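Local coordinates for protein ATP12 ATPase (PDB 2ZD2) that probably acts as an assembly chaperone for F1-ATPase, as a bacterial member of the ATP12 family, at residues 50-55 / 65-70; 194-199 / 214-219; 98-103 / 137-142. The protein carries 1 engineered substitution. All coordinates share one frame; numbering follows the deposited sequence.

Contact 1: residues 50-55 / 65-70; sequences AEEWQA and MPLTRS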
# COMPACT_ATOMS: atom_id res chain seq x y z
N ALA A 50 15.40 -5.77 -11.51
CA ALA A 50 16.25 -6.60 -12.36
C ALA A 50 16.13 -8.08 -11.97
O ALA A 50 16.15 -8.97 -12.82
CB ALA A 50 17.71 -6.15 -12.25
N GLU A 51 15.99 -8.38 -10.68
CA GLU A 51 15.86 -9.78 -10.29
C GLU A 51 14.58 -10.36 -10.87
O GLU A 51 14.53 -11.55 -11.22
CB GLU A 51 15.83 -9.97 -8.77
CG GLU A 51 17.09 -9.60 -8.04
CD GLU A 51 16.96 -9.87 -6.55
OE1 GLU A 51 17.16 -11.04 -6.13
OE2 GLU A 51 16.63 -8.93 -5.80
N GLU A 52 13.53 -9.55 -10.93
CA GLU A 52 12.27 -10.03 -11.46
C GLU A 52 12.45 -10.38 -12.93
O GLU A 52 11.95 -11.40 -13.37
CB GLU A 52 11.17 -8.98 -11.34
CG GLU A 52 10.74 -8.67 -9.92
CD GLU A 52 9.54 -7.74 -9.87
OE1 GLU A 52 9.35 -6.94 -10.83
OE2 GLU A 52 8.81 -7.79 -8.85
N TRP A 53 13.16 -9.55 -13.68
CA TRP A 53 13.35 -9.85 -15.09
C TRP A 53 14.34 -10.99 -15.32
O TRP A 53 14.25 -11.71 -16.32
CB TRP A 53 13.75 -8.59 -15.86
CG TRP A 53 12.59 -7.63 -15.98
CD1 TRP A 53 12.14 -6.77 -15.01
CD2 TRP A 53 11.63 -7.57 -17.04
NE1 TRP A 53 10.95 -6.19 -15.41
CE2 TRP A 53 10.62 -6.66 -16.65
CE3 TRP A 53 11.53 -8.20 -18.29
CZ2 TRP A 53 9.51 -6.36 -17.47
CZ3 TRP A 53 10.42 -7.90 -19.11
CH2 TRP A 53 9.43 -6.99 -18.68
N GLN A 54 15.28 -11.19 -14.40
CA GLN A 54 16.26 -12.27 -14.54
C GLN A 54 15.55 -13.57 -14.20
O GLN A 54 15.93 -14.63 -14.66
CB GLN A 54 17.44 -12.05 -13.58
CG GLN A 54 18.56 -13.09 -13.65
CD GLN A 54 19.27 -13.13 -15.00
OE1 GLN A 54 18.73 -13.61 -15.99
NE2 GLN A 54 20.50 -12.62 -15.03
N ALA A 55 14.49 -13.47 -13.41
CA ALA A 55 13.74 -14.65 -12.99
C ALA A 55 12.74 -15.17 -14.04
O ALA A 55 12.19 -16.26 -13.90
CB ALA A 55 12.99 -14.36 -11.65
N MET A 65 5.70 -10.19 -11.23
CA MET A 65 6.55 -9.02 -11.21
C MET A 65 5.88 -7.83 -10.57
O MET A 65 5.66 -6.78 -11.20
CB MET A 65 6.99 -8.72 -12.64
CG MET A 65 7.57 -9.98 -13.27
SD MET A 65 7.94 -9.84 -15.03
CE MET A 65 9.44 -9.04 -15.00
N PRO A 66 5.54 -7.97 -9.27
CA PRO A 66 4.88 -6.88 -8.55
C PRO A 66 5.62 -5.56 -8.51
O PRO A 66 4.99 -4.50 -8.57
CB PRO A 66 4.66 -7.47 -7.15
CG PRO A 66 5.82 -8.41 -7.00
CD PRO A 66 5.86 -9.09 -8.37
N LEU A 67 6.95 -5.60 -8.41
CA LEU A 67 7.72 -4.35 -8.37
C LEU A 67 7.63 -3.60 -9.70
O LEU A 67 7.48 -2.38 -9.75
CB LEU A 67 9.18 -4.63 -8.04
CG LEU A 67 9.39 -5.28 -6.68
CD1 LEU A 67 10.86 -5.63 -6.48
CD2 LEU A 67 8.90 -4.28 -5.62
N THR A 68 7.77 -4.34 -10.79
CA THR A 68 7.68 -3.71 -12.09
C THR A 68 6.30 -3.08 -12.24
O THR A 68 6.18 -1.94 -12.68
CB THR A 68 7.88 -4.74 -13.20
OG1 THR A 68 9.18 -5.32 -13.06
CG2 THR A 68 7.76 -4.09 -14.56
N ARG A 69 5.27 -3.82 -11.85
CA ARG A 69 3.91 -3.31 -11.95
C ARG A 69 3.72 -2.01 -11.15
O ARG A 69 3.13 -1.07 -11.66
CB ARG A 69 2.91 -4.39 -11.50
CG ARG A 69 1.45 -3.99 -11.60
CD ARG A 69 0.56 -5.17 -11.27
NE ARG A 69 0.81 -5.68 -9.92
CZ ARG A 69 0.57 -6.94 -9.54
NH1 ARG A 69 0.08 -7.81 -10.41
NH2 ARG A 69 0.83 -7.32 -8.30
N SER A 70 4.25 -1.94 -9.94
CA SER A 70 4.10 -0.72 -9.15
C SER A 70 4.95 0.42 -9.70
O SER A 70 4.56 1.60 -9.64
CB SER A 70 4.48 -0.99 -7.70
OG SER A 70 3.50 -1.83 -7.12
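E52, a residue of helix 43-54, supplies from outside the acceptors for the start of helix 66-78, both of its carboxylate oxygens bonding to first-turn amides there. OE2 of E52 accepts from L67 N at 2.9 Å through the syn lone pair, with an N-H...O angle of 155°. OE1 of E52 is gripped twice, by T68 N at 3.0 Å on the syn side and by T68 OG1 at 2.8 Å. The reach comes from chi1 near -68°, which sets CG anti to the carbonyl carbon, and from an extended chain beyond it. M65 holds the N-cap position, and the carboxylate that takes the first-turn amides comes from the other helix. The two helices form a helix-loop-helix unit, with a nine-residue linker lacking regular structure between the segments, and their short axes pass 9.5 Å apart. With an alanine here instead of E52, the amides of L67 and T68 are likely to lose these acceptors, and T68 OG1 would be freer to turn. That hydroxyl also accepts from W53 NE1 at 3.1 Å, lying 24° out of the indole plane, which extends the chain of bonds to the ring. Over one indole face lies the end of M65, a Met-aromatic contact with SD of M65 4.6 Å from the W53 six-ring centroid. V12 and L30 also touch W53, while I49 packs on T68.

Contact 2: residues 194-199 / 214-219; sequences LSRIKE and AQAASR. Engineered in segment 194-199: K198 (natural residue Asp).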
# COMPACT_ATOMS: atom_id res chain seq x y z
N LEU A 194 -4.73 -6.05 12.32
CA LEU A 194 -5.54 -5.07 13.03
C LEU A 194 -6.82 -4.76 12.25
O LEU A 194 -7.90 -4.55 12.82
CB LEU A 194 -4.77 -3.79 13.21
CG LEU A 194 -3.64 -3.78 14.23
CD1 LEU A 194 -2.96 -2.42 14.18
CD2 LEU A 194 -4.20 -4.08 15.63
N SER A 195 -6.72 -4.69 10.93
CA SER A 195 -7.93 -4.39 10.20
C SER A 195 -8.97 -5.49 10.30
O SER A 195 -10.16 -5.22 10.25
CB SER A 195 -7.62 -4.13 8.71
OG SER A 195 -7.22 -5.31 8.06
N ARG A 196 -8.56 -6.73 10.44
CA ARG A 196 -9.58 -7.76 10.52
C ARG A 196 -9.99 -8.24 11.89
O ARG A 196 -10.54 -9.33 12.01
CB ARG A 196 -9.22 -8.95 9.63
CG ARG A 196 -7.92 -9.60 9.95
CD ARG A 196 -7.43 -10.30 8.67
NE ARG A 196 -8.44 -11.19 8.08
CZ ARG A 196 -8.83 -12.34 8.62
NH1 ARG A 196 -8.30 -12.76 9.76
NH2 ARG A 196 -9.77 -13.06 8.03
N ILE A 197 -9.79 -7.42 12.92
CA ILE A 197 -10.22 -7.81 14.28
C ILE A 197 -11.68 -8.26 14.28
O ILE A 197 -12.03 -9.29 14.88
CB ILE A 197 -10.06 -6.63 15.27
CG1 ILE A 197 -8.57 -6.52 15.64
CG2 ILE A 197 -11.00 -6.81 16.53
CD1 ILE A 197 -8.20 -5.31 16.44
N LYS A 198 -12.56 -7.52 13.63
CA LYS A 198 -13.96 -7.93 13.61
C LYS A 198 -14.16 -9.24 12.83
O LYS A 198 -14.83 -10.17 13.30
CB LYS A 198 -14.84 -6.83 13.01
CG LYS A 198 -16.29 -7.22 12.85
CD LYS A 198 -17.07 -6.10 12.18
CE LYS A 198 -18.41 -6.57 11.65
NZ LYS A 198 -19.10 -5.48 10.91
N GLU A 199 -13.57 -9.31 11.64
CA GLU A 199 -13.68 -10.50 10.79
C GLU A 199 -13.18 -11.76 11.52
O GLU A 199 -13.82 -12.82 11.50
CB GLU A 199 -12.86 -10.25 9.52
CG GLU A 199 -13.02 -11.27 8.44
CD GLU A 199 -12.39 -10.81 7.13
OE1 GLU A 199 -11.15 -10.86 6.99
OE2 GLU A 199 -13.15 -10.39 6.24
N ALA A 214 -10.09 -16.21 1.65
CA ALA A 214 -9.36 -16.11 0.38
C ALA A 214 -9.10 -14.62 0.08
O ALA A 214 -7.99 -14.24 -0.28
CB ALA A 214 -10.18 -16.73 -0.75
N GLN A 215 -10.15 -13.80 0.22
CA GLN A 215 -10.02 -12.36 -0.03
C GLN A 215 -9.04 -11.72 0.96
O GLN A 215 -8.26 -10.84 0.56
CB GLN A 215 -11.37 -11.68 0.05
CG GLN A 215 -12.27 -12.08 -1.10
CD GLN A 215 -13.69 -11.62 -0.94
OE1 GLN A 215 -14.30 -11.76 0.12
NE2 GLN A 215 -14.24 -11.06 -2.03
N ALA A 216 -9.09 -12.12 2.23
CA ALA A 216 -8.13 -11.59 3.21
C ALA A 216 -6.68 -11.97 2.84
O ALA A 216 -5.77 -11.17 2.97
CB ALA A 216 -8.45 -12.13 4.62
N ALA A 217 -6.46 -13.20 2.41
CA ALA A 217 -5.12 -13.63 2.03
C ALA A 217 -4.60 -12.79 0.88
O ALA A 217 -3.42 -12.47 0.85
CB ALA A 217 -5.12 -15.09 1.63
N SER A 218 -5.48 -12.45 -0.06
CA SER A 218 -5.12 -11.61 -1.21
C SER A 218 -4.75 -10.19 -0.76
O SER A 218 -3.76 -9.60 -1.23
CB SER A 218 -6.29 -11.54 -2.17
OG SER A 218 -6.01 -10.74 -3.30
N ARG A 219 -5.56 -9.62 0.13
CA ARG A 219 -5.25 -8.27 0.63
C ARG A 219 -3.89 -8.28 1.36
O ARG A 219 -3.08 -7.37 1.19
CB ARG A 219 -6.32 -7.79 1.64
CG ARG A 219 -7.66 -7.50 1.04
CD ARG A 219 -8.50 -6.62 1.93
NE ARG A 219 -8.62 -7.12 3.29
CZ ARG A 219 -9.46 -8.08 3.70
NH1 ARG A 219 -10.31 -8.68 2.85
NH2 ARG A 219 -9.44 -8.42 4.98
O HOH W 1 -7.19 -6.50 5.43
O HOH W 2 -12.11 -10.93 3.94
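E199 and R219 approach from opposite directions, and their charges meet in a long salt bridge, with OE1 of E199 3.6 Å from NH2 of R219. The oxygen lies at the edge of the R219 guanidinium and in its plane, yet the carboxylate itself is turned 49° against that plane. The same OE1 also receives R196 from its own segment, at 2.8 Å from R196 NH2 and 2.9 Å from R196 NE. Both of these are weak hydrogen bonds, bent to little more than 120°, but they complete a three-residue salt-bridge network. Two arginines thus gather round one carboxylate oxygen, which is likely to offset their mutual charge. R196 has further anionic partners in E200 and E213.

R196 marks the break between helix 188-195 and helix 197-206, as the N-cap residue of the latter; after a short turn helix 210-232 runs back, so that the network bridges the two arms of a helical hairpin, away from the turn that joins them. A chi1 near 58°, with CG of R196 between the backbone N and the carbonyl carbon, combines with a bend at chi3 to bring the guanidinium to E199 OE1 and A216 CB.

Two waters fill in around R219, each in the plane of its guanidinium. Water 2 donates to OE2 of E199 at 2.6 Å and accepts from NH1 of R219 at 3.1 Å, a second link between the ion pair. Water 1 donates to S195 OG at 2.9 Å and accepts from R219 NE at 2.6 Å, tying the end of helix 188-195 to the same group.

Van der Waals packing falls to A216, whose methyl CB lies 3.6 Å from R196 NE, while its CA lies over one face of the R219 guanidinium, offset toward the rim. H192 of helix 188-195 packs on both A216 and R219.

Contact 3: residues 98-103 / 137-142; sequences LSYRAD and VIPVPQ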
# COMPACT_ATOMS: atom_id res chain seq x y z
N LEU A 98 -10.57 2.65 11.71
CA LEU A 98 -10.31 2.69 13.13
C LEU A 98 -11.24 3.61 13.89
O LEU A 98 -11.29 3.54 15.12
CB LEU A 98 -8.86 3.09 13.41
CG LEU A 98 -7.69 2.40 12.70
CD1 LEU A 98 -6.44 2.61 13.51
CD2 LEU A 98 -7.92 0.91 12.51
N SER A 99 -11.97 4.46 13.19
CA SER A 99 -12.85 5.39 13.89
C SER A 99 -14.27 4.85 14.06
O SER A 99 -15.10 5.49 14.69
CB SER A 99 -12.92 6.74 13.16
OG SER A 99 -13.66 6.63 11.96
N TYR A 100 -14.52 3.64 13.55
CA TYR A 100 -15.86 3.05 13.63
C TYR A 100 -15.89 1.77 14.44
O TYR A 100 -15.44 0.73 13.96
CB TYR A 100 -16.36 2.75 12.21
CG TYR A 100 -16.70 4.00 11.46
CD1 TYR A 100 -17.92 4.66 11.67
CD2 TYR A 100 -15.77 4.60 10.63
CE1 TYR A 100 -18.18 5.88 11.07
CE2 TYR A 100 -16.02 5.82 10.03
CZ TYR A 100 -17.22 6.45 10.25
OH TYR A 100 -17.43 7.70 9.70
N ARG A 101 -16.41 1.84 15.66
CA ARG A 101 -16.48 0.65 16.53
C ARG A 101 -17.83 -0.06 16.48
O ARG A 101 -18.86 0.57 16.26
CB ARG A 101 -16.19 1.04 17.98
CG ARG A 101 -14.94 1.86 18.20
CD ARG A 101 -13.70 1.14 17.62
NE ARG A 101 -12.57 2.06 17.44
CZ ARG A 101 -11.72 2.42 18.40
NH1 ARG A 101 -11.86 1.95 19.63
NH2 ARG A 101 -10.73 3.26 18.12
N ALA A 102 -17.83 -1.37 16.71
CA ALA A 102 -19.08 -2.13 16.70
C ALA A 102 -19.93 -1.77 17.92
O ALA A 102 -19.44 -1.18 18.89
CB ALA A 102 -18.77 -3.63 16.71
N ASP A 103 -21.22 -2.10 17.84
CA ASP A 103 -22.13 -1.85 18.95
C ASP A 103 -22.18 -3.11 19.82
O ASP A 103 -22.43 -3.04 21.03
CB ASP A 103 -23.55 -1.53 18.45
CG ASP A 103 -23.82 -0.02 18.31
OD1 ASP A 103 -23.42 0.77 19.20
OD2 ASP A 103 -24.48 0.37 17.31
N VAL A 137 -23.54 2.62 13.66
CA VAL A 137 -23.75 2.99 12.28
C VAL A 137 -23.81 4.48 11.94
O VAL A 137 -23.51 4.85 10.81
CB VAL A 137 -25.02 2.28 11.77
CG1 VAL A 137 -25.04 0.84 12.31
CG2 VAL A 137 -26.27 3.02 12.22
N ILE A 138 -24.18 5.33 12.89
CA ILE A 138 -24.28 6.77 12.62
C ILE A 138 -22.93 7.49 12.67
O ILE A 138 -22.48 7.88 13.75
CB ILE A 138 -25.23 7.44 13.61
CG1 ILE A 138 -26.59 6.73 13.59
CG2 ILE A 138 -25.40 8.90 13.24
CD1 ILE A 138 -27.57 7.21 14.65
N PRO A 139 -22.30 7.71 11.50
CA PRO A 139 -20.99 8.37 11.35
C PRO A 139 -20.89 9.73 12.01
O PRO A 139 -21.78 10.56 11.89
CB PRO A 139 -20.82 8.48 9.83
CG PRO A 139 -21.72 7.43 9.29
CD PRO A 139 -22.92 7.56 10.18
N VAL A 140 -19.78 9.95 12.72
CA VAL A 140 -19.51 11.22 13.37
C VAL A 140 -18.52 11.92 12.45
O VAL A 140 -17.51 11.33 12.06
CB VAL A 140 -18.85 11.02 14.75
CG1 VAL A 140 -17.58 10.20 14.60
CG2 VAL A 140 -18.51 12.37 15.37
N PRO A 141 -18.81 13.17 12.06
CA PRO A 141 -17.87 13.85 11.17
C PRO A 141 -16.58 14.20 11.92
O PRO A 141 -16.59 14.41 13.14
CB PRO A 141 -18.67 15.07 10.72
CG PRO A 141 -19.46 15.41 11.92
CD PRO A 141 -19.94 14.04 12.41
N GLN A 142 -15.47 14.22 11.20
CA GLN A 142 -14.18 14.54 11.83
C GLN A 142 -13.94 16.03 11.87
O GLN A 142 -14.49 16.78 11.07
CB GLN A 142 -13.03 13.90 11.06
CG GLN A 142 -13.03 12.37 11.03
CD GLN A 142 -13.03 11.76 12.41
OE1 GLN A 142 -12.44 12.30 13.35
NE2 GLN A 142 -13.69 10.62 12.55
O HOH W 3 -15.77 9.89 10.58
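Y100 lays the rim of its ring along P139. CA of P139 sits at the edge of the ring, near its plane, so no face stacks on the proline. CB of P139 comes 3.9 Å from CE1 of Y100 and 3.5 Å from OH of Y100, the two side chains crossing obliquely. With chi1 near -71°, CG of Y100 is anti to the carbonyl carbon, and the phenol extends toward the loop. There its OH meets water 3 at 2.9 Å. That water donates to V140 O at 2.7 Å and accepts from Q142 NE2 at 3.0 Å, so one molecule joins the phenol to two points of the loop.

S99 adds a looser contact, its CB 4.0 Å from NE2 of Q142. S99 OG bonds to D96 O, and the other end of the Q142 amide, OE1, takes the backbone N of R132.

The loop 137-142 follows strand 134-135, whose T134 bonds to the backbones of S99 and R101. Strand 100-101 lies parallel to it, and helix 106-126 connects the two, a small beta-alpha-beta crossover.

How the contacts relate
Along the chain, contact 1 closes first, contact 3 follows and contact 2 comes last. Contacts 1 and 3 lie on opposite sides of the chain's centre, about 40 Å between their centres; contacts 2 and 3 are neighbours, about 19 Å between centres. Helix 210-232 spans the gap of about 26 Å between the centres of contacts 1 and 2: it carries segment 214-219, and farther along its D225, F229 and L232 pack against 65-70. Helix 106-126 serves contacts 2 and 3, W116 touching both I197 and R101. The early helices are thereby joined to the rest of this single chain by its last helix. The engineered K198 lies in 194-199 but takes no part in contact.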